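Local coordinates for protein beta-galacturonidase (Eisenbergiella tayi, PDB 6NCW) that is a family 2 glycoside hydrolase that cleaves beta-linked galacturonate and may also act on beta-glucuronides, at residues 129-134 / 515-520; 277-282 / 311-316; 165-170 / 214-219; 188-193 / 229-234. All blocks are in the same frame, centred on the assembly; numbering follows the deposited sequence.

Contact 1. Residues 129-134 / 515-520; sequences PNDYQS and VRVCDS
Cys518 holds its SG anti to its own carbonyl carbon, beside the backbone N (chi1 -69°), and Asp131 holds its CG anti to its backbone N (chi1 -165°). The first torsion sets the sulfur against the backbone of 129-134. The second lays the carboxylate alongside Val517. Cys518 meets Asn130 with both backbone and side chain. Cys518 N donates to Asn130 O at 3.2 Å, nearly along the C=O axis. In return, Asn130 N donates to Cys518 SG over 3.5 Å, and this bond is fairly straight (163°). The same SG lies 3.3 Å from Tyr132 O, so the sulfur sits in the bend of the loop. Asn130 OD1 accepts from Asp131 N at 2.9 Å, in the carbonyl plane, while Asn130 ND2 bonds to Arg337 O. Asp131 and Val517 point the same way, and Val517 CG1 touches Asp131 OD2 at 3.3 Å. Arg525 holds that oxygen by a salt bridge, and Asn530 bonds to Asp131 OD1. The arginine would probably keep the carboxylate ionised. Further along, Tyr132 CA makes a CA-H...O contact of 3.5 Å with Arg516 O. The Arg516 guanidinium bonds to Tyr474 of the second subunit. A loop of the N-terminal beta-sandwich region thus joins a TIM-barrel loop at the sugar site, where Asp131, Arg337, Arg525 and Asn530 bind galacturonate and Asp131 here contacts glycerol.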
loop_
_atom_site.group_PDB
_atom_site.type_symbol
_atom_site.label_atom_id
_atom_site.label_comp_id
_atom_site.label_asym_id
_atom_site.label_seq_id
_atom_site.Cartn_x
_atom_site.Cartn_y
_atom_site.Cartn_z
ATOM N N PRO A 129 -30.055 -2.764 1.942
ATOM C CA PRO A 129 -28.763 -2.557 1.276
ATOM C C PRO A 129 -28.534 -1.060 1.163
ATOM O O PRO A 129 -29.412 -0.325 0.710
ATOM C CB PRO A 129 -28.948 -3.224 -0.094
ATOM C CG PRO A 129 -30.101 -4.224 0.134
ATOM C CD PRO A 129 -30.999 -3.487 1.068
ATOM N N ASN A 130 -27.397 -0.599 1.678
ATOM C CA ASN A 130 -27.213 0.830 1.867
ATOM C C ASN A 130 -25.721 1.152 1.890
ATOM O O ASN A 130 -24.865 0.259 1.855
ATOM C CB ASN A 130 -27.906 1.293 3.151
ATOM C CG ASN A 130 -28.577 2.663 2.997
ATOM O OD1 ASN A 130 -28.138 3.523 2.207
ATOM N ND2 ASN A 130 -29.656 2.862 3.742
ATOM N N ASP A 131 -25.424 2.457 1.978
ATOM C CA ASP A 131 -24.065 3.005 2.011
ATOM C C ASP A 131 -23.435 2.936 3.406
ATOM O O ASP A 131 -22.736 3.860 3.845
ATOM C CB ASP A 131 -24.101 4.443 1.481
ATOM C CG ASP A 131 -22.702 4.991 1.123
ATOM O OD1 ASP A 131 -22.469 6.204 1.229
ATOM O OD2 ASP A 131 -21.825 4.216 0.728
ATOM N N TYR A 132 -23.688 1.842 4.117
ATOM C CA TYR A 132 -23.071 1.477 5.383
ATOM C C TYR A 132 -23.542 0.056 5.683
ATOM O O TYR A 132 -24.530 -0.416 5.110
ATOM C CB TYR A 132 -23.450 2.442 6.534
ATOM C CG TYR A 132 -24.946 2.476 6.854
ATOM C CD1 TYR A 132 -25.821 3.231 6.065
ATOM C CD2 TYR A 132 -25.481 1.760 7.940
ATOM C CE1 TYR A 132 -27.179 3.279 6.340
ATOM C CE2 TYR A 132 -26.841 1.801 8.223
ATOM C CZ TYR A 132 -27.682 2.557 7.407
ATOM O OH TYR A 132 -29.022 2.612 7.647
ATOM N N GLN A 133 -22.850 -0.607 6.594
ATOM C CA GLN A 133 -23.062 -2.034 6.816
ATOM C C GLN A 133 -24.111 -2.259 7.903
ATOM O O GLN A 133 -24.124 -1.554 8.917
ATOM C CB GLN A 133 -21.744 -2.716 7.202
ATOM C CG GLN A 133 -21.859 -4.228 7.527
ATOM C CD GLN A 133 -22.290 -5.065 6.323
ATOM O OE1 GLN A 133 -23.459 -5.074 5.935
ATOM N NE2 GLN A 133 -21.341 -5.758 5.727
ATOM N N SER A 134 -25.006 -3.233 7.676
ATOM C CA SER A 134 -25.926 -3.728 8.717
ATOM C C SER A 134 -25.314 -4.996 9.292
ATOM O O SER A 134 -25.414 -6.063 8.682
ATOM C CB SER A 134 -27.317 -4.023 8.156
ATOM O OG SER A 134 -28.002 -2.821 7.860
ATOM N N VAL A 515 -15.610 3.750 5.933
ATOM C CA VAL A 515 -16.656 2.894 6.505
ATOM C C VAL A 515 -16.992 1.780 5.521
ATOM O O VAL A 515 -17.170 2.044 4.327
ATOM C CB VAL A 515 -17.942 3.684 6.825
ATOM C CG1 VAL A 515 -19.061 2.733 7.269
ATOM C CG2 VAL A 515 -17.679 4.803 7.873
ATOM N N ARG A 516 -17.114 0.543 6.025
ATOM C CA ARG A 516 -17.559 -0.578 5.201
ATOM C C ARG A 516 -19.009 -0.362 4.781
ATOM O O ARG A 516 -19.832 0.089 5.577
ATOM C CB ARG A 516 -17.401 -1.892 5.984
ATOM C CG ARG A 516 -18.031 -3.141 5.328
ATOM C CD ARG A 516 -17.255 -3.603 4.071
ATOM N NE ARG A 516 -15.929 -4.114 4.441
ATOM C CZ ARG A 516 -14.853 -4.099 3.667
ATOM N NH1 ARG A 516 -14.897 -3.537 2.452
ATOM N NH2 ARG A 516 -13.719 -4.628 4.125
ATOM N N VAL A 517 -19.327 -0.679 3.518
ATOM C CA VAL A 517 -20.694 -0.560 2.996
ATOM C C VAL A 517 -21.191 -1.885 2.413
ATOM O O VAL A 517 -20.458 -2.883 2.386
ATOM C CB VAL A 517 -20.788 0.552 1.935
ATOM C CG1 VAL A 517 -20.366 1.906 2.545
ATOM C CG2 VAL A 517 -19.927 0.200 0.752
ATOM N N CYS A 518 -22.438 -1.901 1.934
ATOM C CA CYS A 518 -23.037 -3.126 1.434
ATOM C C CYS A 518 -22.512 -3.461 0.044
ATOM O O CYS A 518 -22.183 -2.583 -0.757
ATOM C CB CYS A 518 -24.568 -3.021 1.414
ATOM S SG CYS A 518 -25.325 -2.966 3.107
ATOM N N ASP A 519 -22.459 -4.759 -0.235
ATOM C CA ASP A 519 -21.921 -5.245 -1.502
ATOM C C ASP A 519 -22.609 -4.615 -2.704
ATOM O O ASP A 519 -21.966 -4.402 -3.744
ATOM C CB ASP A 519 -22.058 -6.774 -1.567
ATOM C CG ASP A 519 -21.221 -7.498 -0.498
ATOM O OD1 ASP A 519 -20.136 -6.987 -0.089
ATOM O OD2 ASP A 519 -21.654 -8.607 -0.072
ATOM N N SER A 520 -23.899 -4.283 -2.587
ATOM C CA SER A 520 -24.595 -3.724 -3.749
ATOM C C SER A 520 -24.096 -2.334 -4.143
ATOM O O SER A 520 -24.431 -1.868 -5.232
ATOM C CB SER A 520 -26.101 -3.653 -3.491
ATOM O OG SER A 520 -26.360 -2.799 -2.393
#

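Contact 2. Residues 277-282 / 311-316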
loop_
_atom_site.group_PDB
_atom_site.type_symbol
_atom_site.label_atom_id
_atom_site.label_comp_id
_atom_site.label_asym_id
_atom_site.label_seq_id
_atom_site.Cartn_x
_atom_site.Cartn_y
_atom_site.Cartn_z
ATOM N N ARG A 277 -19.796 10.854 11.824
ATOM C CA ARG A 277 -19.082 9.657 12.247
ATOM C C ARG A 277 -20.053 8.490 12.346
ATOM O O ARG A 277 -21.016 8.540 13.125
ATOM C CB ARG A 277 -18.358 9.875 13.582
ATOM C CG ARG A 277 -17.681 8.611 14.140
ATOM C CD ARG A 277 -17.134 8.862 15.550
ATOM N NE ARG A 277 -16.628 7.649 16.189
ATOM C CZ ARG A 277 -17.376 6.787 16.878
ATOM N NH1 ARG A 277 -18.681 6.994 17.006
ATOM N NH2 ARG A 277 -16.816 5.712 17.431
ATOM N N HIS A 278 -19.785 7.451 11.553
ATOM C CA HIS A 278 -20.430 6.146 11.674
ATOM C C HIS A 278 -19.841 5.354 12.835
ATOM O O HIS A 278 -18.649 5.455 13.143
ATOM C CB HIS A 278 -20.239 5.325 10.382
ATOM C CG HIS A 278 -21.327 5.521 9.373
ATOM N ND1 HIS A 278 -22.619 5.084 9.583
ATOM C CD2 HIS A 278 -21.327 6.134 8.164
ATOM C CE1 HIS A 278 -23.364 5.409 8.543
ATOM N NE2 HIS A 278 -22.599 6.031 7.660
ATOM N N GLU A 279 -20.671 4.520 13.448
ATOM C CA GLU A 279 -20.178 3.457 14.325
ATOM C C GLU A 279 -19.646 2.329 13.436
ATOM O O GLU A 279 -20.358 1.374 13.105
ATOM C CB GLU A 279 -21.279 2.966 15.263
ATOM C CG GLU A 279 -21.749 4.038 16.284
ATOM C CD GLU A 279 -22.751 3.490 17.333
ATOM O OE1 GLU A 279 -22.806 4.029 18.473
ATOM O OE2 GLU A 279 -23.490 2.537 17.002
ATOM N N ASP A 280 -18.385 2.447 13.011
ATOM C CA ASP A 280 -17.801 1.412 12.166
ATOM C C ASP A 280 -16.299 1.330 12.409
ATOM O O ASP A 280 -15.637 2.352 12.621
ATOM C CB ASP A 280 -18.098 1.686 10.693
ATOM C CG ASP A 280 -17.822 0.473 9.801
ATOM O OD1 ASP A 280 -16.735 0.433 9.182
ATOM O OD2 ASP A 280 -18.691 -0.441 9.732
ATOM N N HIS A 281 -15.762 0.110 12.377
ATOM C CA HIS A 281 -14.344 -0.091 12.660
ATOM C C HIS A 281 -13.969 -1.444 12.083
ATOM O O HIS A 281 -14.785 -2.376 12.147
ATOM C CB HIS A 281 -14.069 -0.041 14.168
ATOM C CG HIS A 281 -12.630 -0.194 14.550
ATOM N ND1 HIS A 281 -11.942 -1.381 14.418
ATOM C CD2 HIS A 281 -11.761 0.684 15.110
ATOM C CE1 HIS A 281 -10.710 -1.226 14.869
ATOM N NE2 HIS A 281 -10.570 0.021 15.279
ATOM N N PRO A 282 -12.769 -1.590 11.516
ATOM C CA PRO A 282 -12.428 -2.828 10.794
ATOM C C PRO A 282 -12.311 -4.056 11.670
ATOM O O PRO A 282 -12.448 -5.164 11.144
ATOM C CB PRO A 282 -11.087 -2.501 10.126
ATOM C CG PRO A 282 -10.664 -1.195 10.658
ATOM C CD PRO A 282 -11.859 -0.484 11.198
ATOM N N VAL A 311 -24.296 9.854 12.019
ATOM C CA VAL A 311 -24.791 9.245 10.779
ATOM C C VAL A 311 -24.825 7.724 10.912
ATOM O O VAL A 311 -23.842 7.109 11.344
ATOM C CB VAL A 311 -23.918 9.662 9.586
ATOM C CG1 VAL A 311 -24.054 11.171 9.337
ATOM C CG2 VAL A 311 -22.426 9.266 9.817
ATOM N N HIS A 312 -25.958 7.095 10.561
ATOM C CA HIS A 312 -27.300 7.696 10.408
ATOM C C HIS A 312 -28.246 6.932 11.344
ATOM O O HIS A 312 -29.200 6.281 10.901
ATOM C CB HIS A 312 -27.821 7.603 8.978
ATOM C CG HIS A 312 -26.990 8.355 7.981
ATOM N ND1 HIS A 312 -26.929 9.729 7.952
ATOM C CD2 HIS A 312 -26.188 7.923 6.979
ATOM C CE1 HIS A 312 -26.136 10.115 6.964
ATOM N NE2 HIS A 312 -25.676 9.038 6.356
ATOM N N TYR A 313 -27.971 6.980 12.641
ATOM C CA TYR A 313 -28.737 6.202 13.604
ATOM C C TYR A 313 -28.318 6.639 14.998
ATOM O O TYR A 313 -27.267 7.262 15.160
ATOM C CB TYR A 313 -28.502 4.685 13.420
ATOM C CG TYR A 313 -27.094 4.389 13.022
ATOM C CD1 TYR A 313 -26.055 4.571 13.924
ATOM C CD2 TYR A 313 -26.783 3.974 11.728
ATOM C CE1 TYR A 313 -24.755 4.348 13.567
ATOM C CE2 TYR A 313 -25.477 3.732 11.359
ATOM C CZ TYR A 313 -24.458 3.921 12.286
ATOM O OH TYR A 313 -23.141 3.698 11.938
ATOM N N PRO A 314 -29.109 6.311 16.012
ATOM C CA PRO A 314 -28.713 6.658 17.379
ATOM C C PRO A 314 -27.459 5.900 17.770
ATOM O O PRO A 314 -27.202 4.792 17.287
ATOM C CB PRO A 314 -29.929 6.243 18.225
ATOM C CG PRO A 314 -31.096 6.300 17.243
ATOM C CD PRO A 314 -30.485 5.792 15.940
ATOM N N ASN A 315 -26.660 6.523 18.637
ATOM C CA ASN A 315 -25.381 5.978 19.075
ATOM C C ASN A 315 -25.465 5.352 20.461
ATOM O O ASN A 315 -26.362 5.648 21.253
ATOM C CB ASN A 315 -24.297 7.060 19.086
ATOM C CG ASN A 315 -23.599 7.204 17.735
ATOM O OD1 ASN A 315 -24.182 6.883 16.680
ATOM N ND2 ASN A 315 -22.344 7.663 17.759
ATOM N N ASP A 316 -24.496 4.476 20.733
ATOM C CA ASP A 316 -24.183 3.960 22.058
ATOM C C ASP A 316 -24.162 5.065 23.116
ATOM O O ASP A 316 -23.462 6.069 22.976
ATOM C CB ASP A 316 -22.813 3.273 22.001
ATOM C CG ASP A 316 -22.553 2.354 23.183
ATOM O OD1 ASP A 316 -21.779 1.386 22.990
ATOM O OD2 ASP A 316 -23.091 2.598 24.302
HETATM O O HOH W 1 -23.001 7.031 14.063
HETATM O O HOH W 2 -20.597 8.891 16.055
HETATM O O HOH W 3 -22.386 1.148 11.622
#
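Both segments are irregular: Glu279 centres an inverse gamma turn, and the peptide bond before His312 is cis. The phenol oxygen of Tyr313 is the polar hub. Its OH hydrogen-bonds to His278 ND1 at 2.8 Å, nearly straight (168°), and either could donate. Glu279 N adds a weak bond to the same OH, and a water linked to Glu279 O is a third partner. The His278 ring is also packed from above. Val311 CG2 lies over the centre of one face, 3.7 Å above the plane. The Glu279 chain is extended beyond CG and slides past Asn315. Its OE1 accepts from Asp316 N at 2.9 Å through the syn lone pair, while OE2 forms a salt bridge with Arg140. Asp316 is the N-cap of helix 317-326, its OD2 accepting from Leu318 N. A second water accepts from Arg277 NH1 at 2.9 Å and from Asn315 ND2 at 2.7 Å, and donates to Arg277 O. His312 CD2 comes within 4.1 Å of His278 CE1, with the ring planes at 86°. Glu333 holds His312 ND1, and NE2 bonds to glycerol. These are loops after successive barrel strands, as in TIM-barrel active sites: His312 binds galacturonate and clusters with His278 and Tyr313.

Contact 3. Residues 165-170 / 214-219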
loop_
_atom_site.group_PDB
_atom_site.type_symbol
_atom_site.label_atom_id
_atom_site.label_comp_id
_atom_site.label_asym_id
_atom_site.label_seq_id
_atom_site.Cartn_x
_atom_site.Cartn_y
_atom_site.Cartn_z
ATOM N N GLY A 165 -31.443 33.113 36.541
ATOM C CA GLY A 165 -30.559 31.979 36.690
ATOM C C GLY A 165 -31.248 30.679 36.339
ATOM O O GLY A 165 -32.314 30.660 35.711
ATOM N N TRP A 166 -30.627 29.584 36.765
ATOM C CA TRP A 166 -31.018 28.255 36.314
ATOM C C TRP A 166 -32.169 27.704 37.143
ATOM O O TRP A 166 -32.118 27.702 38.377
ATOM C CB TRP A 166 -29.825 27.295 36.370
ATOM C CG TRP A 166 -28.811 27.551 35.285
ATOM C CD1 TRP A 166 -27.576 28.121 35.426
ATOM C CD2 TRP A 166 -28.961 27.262 33.882
ATOM N NE1 TRP A 166 -26.943 28.197 34.198
ATOM C CE2 TRP A 166 -27.774 27.679 33.237
ATOM C CE3 TRP A 166 -29.975 26.688 33.119
ATOM C CZ2 TRP A 166 -27.576 27.532 31.863
ATOM C CZ3 TRP A 166 -29.780 26.556 31.742
ATOM C CH2 TRP A 166 -28.590 26.980 31.135
ATOM N N TYR A 167 -33.201 27.237 36.448
ATOM C CA TYR A 167 -34.290 26.449 36.998
ATOM C C TYR A 167 -34.279 25.057 36.365
ATOM O O TYR A 167 -33.564 24.791 35.394
ATOM C CB TYR A 167 -35.634 27.153 36.775
ATOM C CG TYR A 167 -35.831 28.368 37.666
ATOM C CD1 TYR A 167 -36.792 28.368 38.679
ATOM C CD2 TYR A 167 -35.045 29.504 37.510
ATOM C CE1 TYR A 167 -36.972 29.481 39.503
ATOM C CE2 TYR A 167 -35.218 30.617 38.329
ATOM C CZ TYR A 167 -36.180 30.600 39.320
ATOM O OH TYR A 167 -36.342 31.699 40.129
ATOM N N GLY A 168 -35.062 24.158 36.933
ATOM C CA GLY A 168 -35.074 22.778 36.484
ATOM C C GLY A 168 -36.383 22.109 36.817
ATOM O O GLY A 168 -37.075 22.486 37.769
ATOM N N LYS A 169 -36.717 21.096 36.027
ATOM C CA LYS A 169 -37.917 20.287 36.165
ATOM C C LYS A 169 -37.532 18.827 35.950
ATOM O O LYS A 169 -36.744 18.522 35.054
ATOM C CB LYS A 169 -38.969 20.757 35.145
ATOM C CG LYS A 169 -40.155 19.857 34.938
ATOM C CD LYS A 169 -41.081 20.428 33.860
ATOM C CE LYS A 169 -40.476 20.272 32.467
ATOM N NZ LYS A 169 -41.502 20.387 31.377
ATOM N N ALA A 170 -38.056 17.930 36.781
ATOM C CA ALA A 170 -37.783 16.504 36.674
ATOM C C ALA A 170 -39.083 15.739 36.464
ATOM O O ALA A 170 -40.111 16.072 37.050
ATOM C CB ALA A 170 -37.080 15.971 37.915
ATOM N N GLU A 214 -41.308 23.465 38.261
ATOM C CA GLU A 214 -40.095 24.184 37.905
ATOM C C GLU A 214 -39.486 24.817 39.154
ATOM O O GLU A 214 -40.051 25.755 39.722
ATOM C CB GLU A 214 -40.443 25.231 36.860
ATOM C CG GLU A 214 -39.332 25.565 35.925
ATOM C CD GLU A 214 -39.852 26.271 34.705
ATOM O OE1 GLU A 214 -40.725 25.684 34.013
ATOM O OE2 GLU A 214 -39.403 27.415 34.464
ATOM N N LEU A 215 -38.325 24.321 39.578
ATOM C CA LEU A 215 -37.685 24.721 40.819
ATOM C C LEU A 215 -36.386 25.476 40.559
ATOM O O LEU A 215 -35.720 25.238 39.552
ATOM C CB LEU A 215 -37.390 23.489 41.680
ATOM C CG LEU A 215 -38.670 22.748 42.050
ATOM C CD1 LEU A 215 -38.368 21.366 42.601
ATOM C CD2 LEU A 215 -39.471 23.583 43.044
ATOM N N PRO A 216 -36.001 26.398 41.436
ATOM C CA PRO A 216 -34.723 27.095 41.246
ATOM C C PRO A 216 -33.554 26.163 41.508
ATOM O O PRO A 216 -33.647 25.212 42.289
ATOM C CB PRO A 216 -34.768 28.231 42.278
ATOM C CG PRO A 216 -36.152 28.242 42.817
ATOM C CD PRO A 216 -36.718 26.879 42.630
ATOM N N CYS A 217 -32.445 26.437 40.823
ATOM C CA CYS A 217 -31.195 25.693 40.992
ATOM C C CYS A 217 -30.054 26.692 41.112
ATOM O O CYS A 217 -29.182 26.770 40.231
ATOM C CB CYS A 217 -30.959 24.731 39.828
ATOM S SG CYS A 217 -32.106 23.372 39.746
ATOM N N PRO A 218 -30.032 27.486 42.193
ATOM C CA PRO A 218 -29.050 28.583 42.287
ATOM C C PRO A 218 -27.621 28.105 42.436
ATOM O O PRO A 218 -26.693 28.897 42.223
ATOM C CB PRO A 218 -29.510 29.356 43.532
ATOM C CG PRO A 218 -30.163 28.304 44.399
ATOM C CD PRO A 218 -30.878 27.396 43.403
ATOM N N TRP A 219 -27.419 26.838 42.768
ATOM C CA TRP A 219 -26.095 26.239 42.874
ATOM C C TRP A 219 -25.525 25.751 41.537
ATOM O O TRP A 219 -24.391 25.258 41.509
ATOM C CB TRP A 219 -26.169 25.057 43.837
ATOM C CG TRP A 219 -27.377 24.222 43.589
ATOM C CD1 TRP A 219 -28.557 24.280 44.257
ATOM C CD2 TRP A 219 -27.541 23.214 42.575
ATOM N NE1 TRP A 219 -29.443 23.364 43.744
ATOM C CE2 TRP A 219 -28.844 22.696 42.710
ATOM C CE3 TRP A 219 -26.705 22.687 41.580
ATOM C CZ2 TRP A 219 -29.338 21.688 41.882
ATOM C CZ3 TRP A 219 -27.199 21.687 40.758
ATOM C CH2 TRP A 219 -28.501 21.201 40.914
#
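Gly168 O has two partners across the contact. Leu215 N donates to it at 2.9 Å in a nearly straight bond (173°), and Glu214 CA adds a longer CA-H...O contact. Gly168 N completes the antiparallel hydrogen-bonded pair by donating to Leu215 O at 2.9 Å. One step along, Tyr167 and Pro216 form a non-hydrogen-bonded pair. Beyond it, Cys217 N donates to Trp166 O at 2.8 Å. In such a pair no backbone bond joins the two residues, so Pro216, which has no N-H, fits here. Tyr167 CG is anti to the carbonyl carbon (chi1 -73°), which turns the ring across Pro216. Pro216 CA lies 3.5 Å above one ring face, offset toward the rim, in a CH-pi contact. Tyr167 CE1 also touches Pro216 CG at 3.6 Å. Asp164 bonds to the Tyr167 OH. At the ring's stem, Glu214 CG lies 4.1 Å from Tyr167 CB, and the Glu214 carboxylate reaches on to a salt bridge with Arg162. Cys217 SG lies 4.2 Å from Gly168 N, beside a residue without a side chain. Strand 165-176 is the middle of a three-strand antiparallel sheet, between 150-162 and 207-216, and Phe195 of strand 193-202 packs on Leu215 and Cys217.

Contact 4. Residues 188-193 / 229-234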
loop_
_atom_site.group_PDB
_atom_site.type_symbol
_atom_site.label_atom_id
_atom_site.label_comp_id
_atom_site.label_asym_id
_atom_site.label_seq_id
_atom_site.Cartn_x
_atom_site.Cartn_y
_atom_site.Cartn_z
ATOM N N VAL A 188 -35.740 12.985 44.870
ATOM C CA VAL A 188 -34.900 13.364 43.733
ATOM C C VAL A 188 -33.835 14.337 44.219
ATOM O O VAL A 188 -34.159 15.395 44.779
ATOM C CB VAL A 188 -35.721 13.996 42.595
ATOM C CG1 VAL A 188 -34.796 14.455 41.468
ATOM C CG2 VAL A 188 -36.755 13.034 42.070
ATOM N N GLU A 189 -32.571 13.985 43.999
ATOM C CA GLU A 189 -31.446 14.857 44.302
ATOM C C GLU A 189 -30.600 15.063 43.054
ATOM O O GLU A 189 -30.426 14.139 42.250
ATOM C CB GLU A 189 -30.592 14.280 45.428
ATOM C CG GLU A 189 -31.396 14.003 46.700
ATOM C CD GLU A 189 -30.541 13.934 47.959
ATOM O OE1 GLU A 189 -31.099 14.136 49.069
ATOM O OE2 GLU A 189 -29.317 13.680 47.840
ATOM N N ILE A 190 -30.080 16.277 42.893
ATOM C CA ILE A 190 -29.206 16.622 41.777
ATOM C C ILE A 190 -27.878 17.075 42.364
ATOM O O ILE A 190 -27.799 18.138 42.991
ATOM C CB ILE A 190 -29.812 17.707 40.873
ATOM C CG1 ILE A 190 -31.180 17.269 40.368
ATOM C CG2 ILE A 190 -28.878 18.006 39.709
ATOM C CD1 ILE A 190 -31.883 18.326 39.581
ATOM N N GLY A 191 -26.838 16.276 42.161
ATOM C CA GLY A 191 -25.531 16.589 42.708
ATOM C C GLY A 191 -25.530 16.753 44.212
ATOM O O GLY A 191 -24.853 17.647 44.736
ATOM N N LYS A 192 -26.285 15.916 44.921
ATOM C CA LYS A 192 -26.441 15.951 46.374
ATOM C C LYS A 192 -27.215 17.172 46.880
ATOM O O LYS A 192 -27.372 17.317 48.095
ATOM C CB LYS A 192 -25.094 15.883 47.113
ATOM C CG LYS A 192 -24.334 14.582 46.900
ATOM C CD LYS A 192 -25.221 13.367 47.174
ATOM C CE LYS A 192 -24.487 12.332 48.016
ATOM N NZ LYS A 192 -23.070 12.172 47.578
ATOM N N ASN A 193 -27.706 18.051 46.008
ATOM C CA ASN A 193 -28.661 19.058 46.446
ATOM C C ASN A 193 -30.057 18.453 46.488
ATOM O O ASN A 193 -30.418 17.629 45.645
ATOM C CB ASN A 193 -28.638 20.271 45.518
ATOM C CG ASN A 193 -27.269 20.900 45.436
ATOM O OD1 ASN A 193 -26.362 20.350 44.811
ATOM N ND2 ASN A 193 -27.104 22.058 46.068
ATOM N N VAL A 229 -19.582 20.901 32.788
ATOM C CA VAL A 229 -19.944 20.485 34.141
ATOM C C VAL A 229 -21.166 19.578 34.095
ATOM O O VAL A 229 -22.178 19.909 33.468
ATOM C CB VAL A 229 -20.219 21.715 35.024
ATOM C CG1 VAL A 229 -20.741 21.293 36.387
ATOM C CG2 VAL A 229 -18.981 22.578 35.135
ATOM N N LEU A 230 -21.079 18.430 34.767
ATOM C CA LEU A 230 -22.160 17.460 34.833
ATOM C C LEU A 230 -22.577 17.235 36.283
ATOM O O LEU A 230 -21.782 17.399 37.212
ATOM C CB LEU A 230 -21.748 16.106 34.206
ATOM C CG LEU A 230 -21.279 16.143 32.749
ATOM C CD1 LEU A 230 -20.737 14.783 32.303
ATOM C CD2 LEU A 230 -22.439 16.578 31.886
ATOM N N TYR A 231 -23.830 16.836 36.469
ATOM C CA TYR A 231 -24.345 16.476 37.780
ATOM C C TYR A 231 -25.027 15.122 37.725
ATOM O O TYR A 231 -25.754 14.827 36.775
ATOM C CB TYR A 231 -25.350 17.507 38.284
ATOM C CG TYR A 231 -24.780 18.880 38.522
ATOM C CD1 TYR A 231 -24.241 19.218 39.750
ATOM C CD2 TYR A 231 -24.792 19.839 37.525
ATOM C CE1 TYR A 231 -23.724 20.479 39.982
ATOM C CE2 TYR A 231 -24.277 21.103 37.737
ATOM C CZ TYR A 231 -23.752 21.422 38.978
ATOM O OH TYR A 231 -23.245 22.675 39.215
ATOM N N LEU A 232 -24.844 14.320 38.769
ATOM C CA LEU A 232 -25.661 13.124 38.913
ATOM C C LEU A 232 -27.029 13.509 39.463
ATOM O O LEU A 232 -27.125 14.239 40.456
ATOM C CB LEU A 232 -24.983 12.110 39.834
ATOM C CG LEU A 232 -23.588 11.665 39.405
ATOM C CD1 LEU A 232 -22.846 11.046 40.567
ATOM C CD2 LEU A 232 -23.711 10.682 38.259
ATOM N N ILE A 233 -28.088 13.042 38.807
ATOM C CA ILE A 233 -29.444 13.174 39.317
ATOM C C ILE A 233 -29.860 11.806 39.827
ATOM O O ILE A 233 -29.691 10.796 39.131
ATOM C CB ILE A 233 -30.424 13.733 38.261
ATOM C CG1 ILE A 233 -31.818 13.900 38.856
ATOM C CG2 ILE A 233 -30.495 12.861 36.998
ATOM C CD1 ILE A 233 -32.758 14.713 37.981
ATOM N N THR A 234 -30.347 11.762 41.068
ATOM C CA THR A 234 -30.715 10.509 41.717
ATOM C C THR A 234 -32.195 10.514 42.079
ATOM O O THR A 234 -32.706 11.490 42.640
ATOM C CB THR A 234 -29.871 10.274 42.970
ATOM O OG1 THR A 234 -28.484 10.389 42.628
ATOM C CG2 THR A 234 -30.129 8.883 43.519
HETATM O O HOH W 4 -27.458 13.751 43.391
#
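Two neighbouring strands of the immunoglobulin-like beta-sandwich meet here antiparallel, just where strand 182-190 enters a type I' turn. On the buried face, Ile233 is the bump and Val188 and Ile190 are the sides of the hollow. Ile233 CG1 is anti to its backbone N, which brings CG1 and CD1 up against Val188 and Ile190. Its CD1 reaches Val188 CG1 at 4.0 Å, and its CG1 meets Ile190 CG1 at 3.7 Å. All three side chains point the same way, and Phe157 of strand 150-162 packs on both isoleucines. The branch methyl of Ile190 fills the next notch: CG2 rests on Tyr231 CB at 3.8 Å, the two side chains crossing at about a right angle. The Tyr231 ring presents its edge to Gly191, with CD1 4.2 Å from Gly191 CA. Trp219 meets the ring edge-to-face, and the Tyr231 OH takes a hydrogen bond from Glu221 N. Between the backbones, Glu189 N donates to Thr234 O at 2.8 Å, and Thr234 N donates to Glu189 O at 2.7 Å. At the turn, Gly191 N bonds to Leu232 O, and a water accepts from Lys192 N at 2.9 Å and donates to Leu232 O at 3.0 Å.

Contact 1 opens first, at 129-134, and closes last, at 515-520. The other three contacts all lie within that long loop. Contact 3 opens at 165-170 and contact 4 at 188-193. Contact 3 closes at 214-219 before contact 4 closes at 229-234, so the two cross. Both belong to the immunoglobulin-like sandwich, and Trp219 packs on Ile190 between them. Contact 2 follows in series, a short closure within the TIM barrel. It touches contact 1: Tyr132 packs on His278, and Val515 on His278 and Asp280. Contact 1 joins the N-terminal region to the barrel at the sugar site, and contact 2 links two barrel loops beside it. Contacts 1 and 3 have centres about 46 Å apart.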